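43.8 kDa insecticidal crystal protein (Bacillus thuringiensis, PDB 4JP0) forms one half of a binary insecticidal toxin that, together with Cry34Ab1, kills western corn rootworm larvae, probably by acting on the midgut epithelium. Local coordinates at residues A[7-13]-A[134-140]. Numbering follows the deposited sequence.
Sequences VYEISNH and QWNLTSV
The carbonyl oxygen of E9 is gripped twice, by T138 N at 2.9 Å in the carbonyl plane and by a water that donates to it and also bonds S11 OG. It lies midway along an antiparallel pairing of strands 6-12 and 135-142, which joins the first and last strands of the ricin-type beta-trefoil domain and so closes it. The register follows from the backbone: E9/T138 and S11/N136 are hydrogen-bonded pairs, bonded in both directions, and beyond them H13 N reaches Q134 O at 2.8 Å, the donor tilted out of the carbonyl plane.

Y8, I10, N12, L137 and W135 share one face with S139, and Y8, I10, N12 and W135 are buried there. L137 CD2 stands 4.1 Å from the Y8 ring centroid, 13° off the normal, a CH-pi contact over the ring face, while I10 and L137 lie side by side, I10 touching W47 and L137 touching L49 of strand 43-52. On the other face, a second water links S11 OG to N136 ND2, and N136 OD1 bonds S99 OG.

The N12 amide covers one face of the W135 indole, planes 74° apart; chi1 of -173° swings CG away from the backbone N. Its ND2 bonds N132 O, its OD1 N15 N, and W135 NE1 bonds L110 O; N12 ND2 sits 3.4 Å from W135 CZ2, offset toward the rim.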
ATOM      1  N   VAL A   7      11.092  18.951   8.039  1.00 13.53           N
ATOM      2  CA  VAL A   7      10.277  20.132   7.847  1.00 14.20           C
ATOM      3  C   VAL A   7      11.248  21.176   7.267  1.00 15.07           C
ATOM      4  O   VAL A   7      12.309  21.430   7.839  1.00 14.31           O
ATOM      5  CB  VAL A   7       9.719  20.672   9.219  1.00 14.69           C
ATOM      6  CG1 VAL A   7       8.911  21.935   8.992  1.00 13.89           C
ATOM      7  CG2 VAL A   7       8.854  19.590   9.909  1.00 16.62           C
ATOM      8  N   TYR A   8      10.891  21.763   6.134  1.00 12.81           N
ATOM      9  CA  TYR A   8      11.770  22.676   5.439  1.00 14.30           C
ATOM     10  C   TYR A   8      11.209  24.071   5.376  1.00 14.22           C
ATOM     11  O   TYR A   8      10.013  24.242   5.333  1.00 15.60           O
ATOM     12  CB  TYR A   8      11.884  22.218   3.980  1.00 14.12           C
ATOM     13  CG  TYR A   8      12.697  20.981   3.746  1.00 15.45           C
ATOM     14  CD1 TYR A   8      12.078  19.758   3.476  1.00 15.06           C
ATOM     15  CD2 TYR A   8      14.086  21.030   3.755  1.00 14.83           C
ATOM     16  CE1 TYR A   8      12.849  18.622   3.227  1.00 15.27           C
ATOM     17  CE2 TYR A   8      14.852  19.883   3.519  1.00 16.58           C
ATOM     18  CZ  TYR A   8      14.227  18.704   3.235  1.00 14.82           C
ATOM     19  OH  TYR A   8      14.959  17.585   2.966  1.00 13.42           O
ATOM     20  N   GLU A   9      12.081  25.062   5.317  1.00 14.53           N
ATOM     21  CA  GLU A   9      11.667  26.420   4.959  1.00 14.85           C
ATOM     22  C   GLU A   9      12.218  26.601   3.562  1.00 15.08           C
ATOM     23  O   GLU A   9      13.294  26.088   3.252  1.00 15.82           O
ATOM     24  CB  GLU A   9      12.292  27.457   5.921  1.00 15.19           C
ATOM     25  CG  GLU A   9      11.602  27.405   7.273  1.00 16.72           C
ATOM     26  CD  GLU A   9      12.177  28.373   8.275  1.00 22.49           C
ATOM     27  OE1 GLU A   9      13.275  28.934   8.039  1.00 25.51           O
ATOM     28  OE2 GLU A   9      11.520  28.562   9.305  1.00 25.51           O
ATOM     29  N   ILE A  10      11.505  27.294   2.706  1.00 13.45           N
ATOM     30  CA  ILE A  10      11.943  27.462   1.298  1.00 12.86           C
ATOM     31  C   ILE A  10      12.133  28.949   1.016  1.00 13.43           C
ATOM     32  O   ILE A  10      11.217  29.738   1.181  1.00 12.91           O
ATOM     33  CB  ILE A  10      10.901  26.860   0.330  1.00 12.95           C
ATOM     34  CG1 ILE A  10      10.767  25.360   0.559  1.00 13.84           C
ATOM     35  CG2 ILE A  10      11.264  27.100  -1.119  1.00 13.07           C
ATOM     36  CD1 ILE A  10       9.585  24.754  -0.254  1.00 15.14           C
ATOM     37  N   SER A  11      13.346  29.339   0.648  1.00 13.78           N
ATOM     38  CA  SER A  11      13.641  30.758   0.443  1.00 13.73           C
ATOM     39  C   SER A  11      14.254  31.022  -0.924  1.00 13.77           C
ATOM     40  O   SER A  11      14.904  30.153  -1.504  1.00 14.46           O
ATOM     41  CB  SER A  11      14.578  31.300   1.549  1.00 14.83           C
ATOM     42  OG  SER A  11      15.790  30.584   1.606  1.00 14.66           O
ATOM     43  N   ASN A  12      14.077  32.243  -1.416  1.00 12.65           N
ATOM     44  CA  ASN A  12      14.553  32.564  -2.735  1.00 13.16           C
ATOM     45  C   ASN A  12      16.028  33.010  -2.772  1.00 14.18           C
ATOM     46  O   ASN A  12      16.492  33.804  -1.933  1.00 12.74           O
ATOM     47  CB  ASN A  12      13.700  33.662  -3.330  1.00 13.52           C
ATOM     48  CG  ASN A  12      14.045  33.929  -4.787  1.00 13.51           C
ATOM     49  OD1 ASN A  12      14.707  34.906  -5.103  1.00 13.32           O
ATOM     50  ND2 ASN A  12      13.602  33.044  -5.675  1.00 13.72           N
ATOM     51  N   HIS A  13      16.760  32.486  -3.743  1.00 12.99           N
ATOM     52  CA  HIS A  13      18.179  32.841  -3.876  1.00 14.32           C
ATOM     53  C   HIS A  13      18.387  34.329  -4.129  1.00 14.28           C
ATOM     54  O   HIS A  13      19.258  34.933  -3.515  1.00 14.59           O
ATOM     55  CB  HIS A  13      18.801  32.028  -5.016  1.00 13.88           C
ATOM     56  CG  HIS A  13      20.214  32.412  -5.367  1.00 16.42           C
ATOM     57  ND1 HIS A  13      21.302  32.028  -4.616  1.00 17.36           N
ATOM     58  CD2 HIS A  13      20.717  33.041  -6.450  1.00 19.39           C
ATOM     59  CE1 HIS A  13      22.415  32.431  -5.200  1.00 21.05           C
ATOM     60  NE2 HIS A  13      22.087  33.069  -6.306  1.00 21.14           N
ATOM     61  N   GLN A 134      15.910  30.368  -8.506  1.00 14.60           N
ATOM     62  CA  GLN A 134      16.704  29.467  -7.677  1.00 14.93           C
ATOM     63  C   GLN A 134      16.226  29.556  -6.208  1.00 14.06           C
ATOM     64  O   GLN A 134      15.961  30.645  -5.701  1.00 12.60           O
ATOM     65  CB  GLN A 134      18.195  29.789  -7.737  1.00 15.85           C
ATOM     66  CG  GLN A 134      18.774  30.102  -9.135  1.00 21.39           C
ATOM     67  CD  GLN A 134      18.545  28.980 -10.106  1.00 25.50           C
ATOM     68  OE1 GLN A 134      18.857  27.832  -9.798  1.00 23.84           O
ATOM     69  NE2 GLN A 134      18.019  29.305 -11.301  1.00 27.34           N
ATOM     70  N   TRP A 135      16.196  28.412  -5.530  1.00 12.91           N
ATOM     71  CA  TRP A 135      15.587  28.288  -4.208  1.00 13.22           C
ATOM     72  C   TRP A 135      16.450  27.459  -3.274  1.00 14.26           C
ATOM     73  O   TRP A 135      17.104  26.502  -3.696  1.00 13.97           O
ATOM     74  CB  TRP A 135      14.203  27.602  -4.346  1.00 12.70           C
ATOM     75  CG  TRP A 135      13.293  28.370  -5.263  1.00 12.72           C
ATOM     76  CD1 TRP A 135      13.228  28.281  -6.601  1.00 15.31           C
ATOM     77  CD2 TRP A 135      12.452  29.465  -4.892  1.00 12.91           C
ATOM     78  NE1 TRP A 135      12.357  29.215  -7.113  1.00 11.45           N
ATOM     79  CE2 TRP A 135      11.860  29.962  -6.080  1.00 13.24           C
ATOM     80  CE3 TRP A 135      12.077  30.026  -3.666  1.00 11.29           C
ATOM     81  CZ2 TRP A 135      10.939  31.013  -6.085  1.00 13.88           C
ATOM     82  CZ3 TRP A 135      11.144  31.069  -3.658  1.00 11.13           C
ATOM     83  CH2 TRP A 135      10.584  31.558  -4.872  1.00 12.77           C
ATOM     84  N   ASN A 136      16.405  27.821  -1.991  1.00 14.79           N
ATOM     85  CA  ASN A 136      17.139  27.127  -0.967  1.00 15.15           C
ATOM     86  C   ASN A 136      16.185  26.442  -0.034  1.00 16.45           C
ATOM     87  O   ASN A 136      15.152  27.002   0.282  1.00 12.77           O
ATOM     88  CB  ASN A 136      17.953  28.139  -0.181  1.00 15.39           C
ATOM     89  CG  ASN A 136      19.032  28.789  -1.046  1.00 18.49           C
ATOM     90  OD1 ASN A 136      19.765  28.097  -1.777  1.00 19.46           O
ATOM     91  ND2 ASN A 136      19.105  30.104  -1.002  1.00 19.54           N
ATOM     92  N   LEU A 137      16.569  25.238   0.416  1.00 17.22           N
ATOM     93  CA  LEU A 137      15.772  24.482   1.376  1.00 19.22           C
ATOM     94  C   LEU A 137      16.529  24.396   2.676  1.00 19.98           C
ATOM     95  O   LEU A 137      17.699  23.920   2.707  1.00 23.01           O
ATOM     96  CB  LEU A 137      15.407  23.092   0.832  1.00 20.68           C
ATOM     97  CG  LEU A 137      14.061  23.064   0.065  1.00 22.00           C
ATOM     98  CD1 LEU A 137      14.117  23.805  -1.236  1.00 25.06           C
ATOM     99  CD2 LEU A 137      13.617  21.607  -0.182  1.00 26.96           C
ATOM    100  N   THR A 138      15.902  24.866   3.746  1.00 17.30           N
ATOM    101  CA  THR A 138      16.537  24.860   5.046  1.00 18.88           C
ATOM    102  C   THR A 138      15.784  23.903   5.957  1.00 17.88           C
ATOM    103  O   THR A 138      14.597  24.076   6.155  1.00 17.56           O
ATOM    104  CB  THR A 138      16.438  26.282   5.627  1.00 19.48           C
ATOM    105  OG1 THR A 138      17.091  27.208   4.739  1.00 20.61           O
ATOM    106  CG2 THR A 138      17.192  26.390   6.968  1.00 23.60           C
ATOM    107  N   SER A 139      16.460  22.899   6.493  1.00 17.65           N
ATOM    108  CA  SER A 139      15.817  21.955   7.427  1.00 17.75           C
ATOM    109  C   SER A 139      15.665  22.525   8.834  1.00 17.41           C
ATOM    110  O   SER A 139      16.658  22.928   9.445  1.00 17.76           O
ATOM    111  CB  SER A 139      16.626  20.670   7.514  1.00 19.18           C
ATOM    112  OG  SER A 139      15.947  19.769   8.405  1.00 21.78           O
ATOM    113  N   VAL A 140      14.442  22.573   9.355  1.00 15.65           N
ATOM    114  CA  VAL A 140      14.244  23.109  10.701  1.00 16.04           C
ATOM    115  C   VAL A 140      13.837  22.034  11.660  1.00 15.79           C
ATOM    116  O   VAL A 140      13.823  22.284  12.867  1.00 15.33           O
ATOM    117  CB  VAL A 140      13.193  24.300  10.742  1.00 17.32           C
ATOM    118  CG1 VAL A 140      13.713  25.467   9.955  1.00 18.92           C
ATOM    119  CG2 VAL A 140      11.836  23.849  10.196  1.00 15.67           C
TER
HETATM  120  O   HOH W   1      15.550  28.224   3.147  1.00 16.67           O
HETATM  121  O   HOH W   2      18.135  31.859   1.385  1.00 32.30           O
HETATM  122  O   HOH W   3      21.592  31.200  -2.185  1.00 20.75           O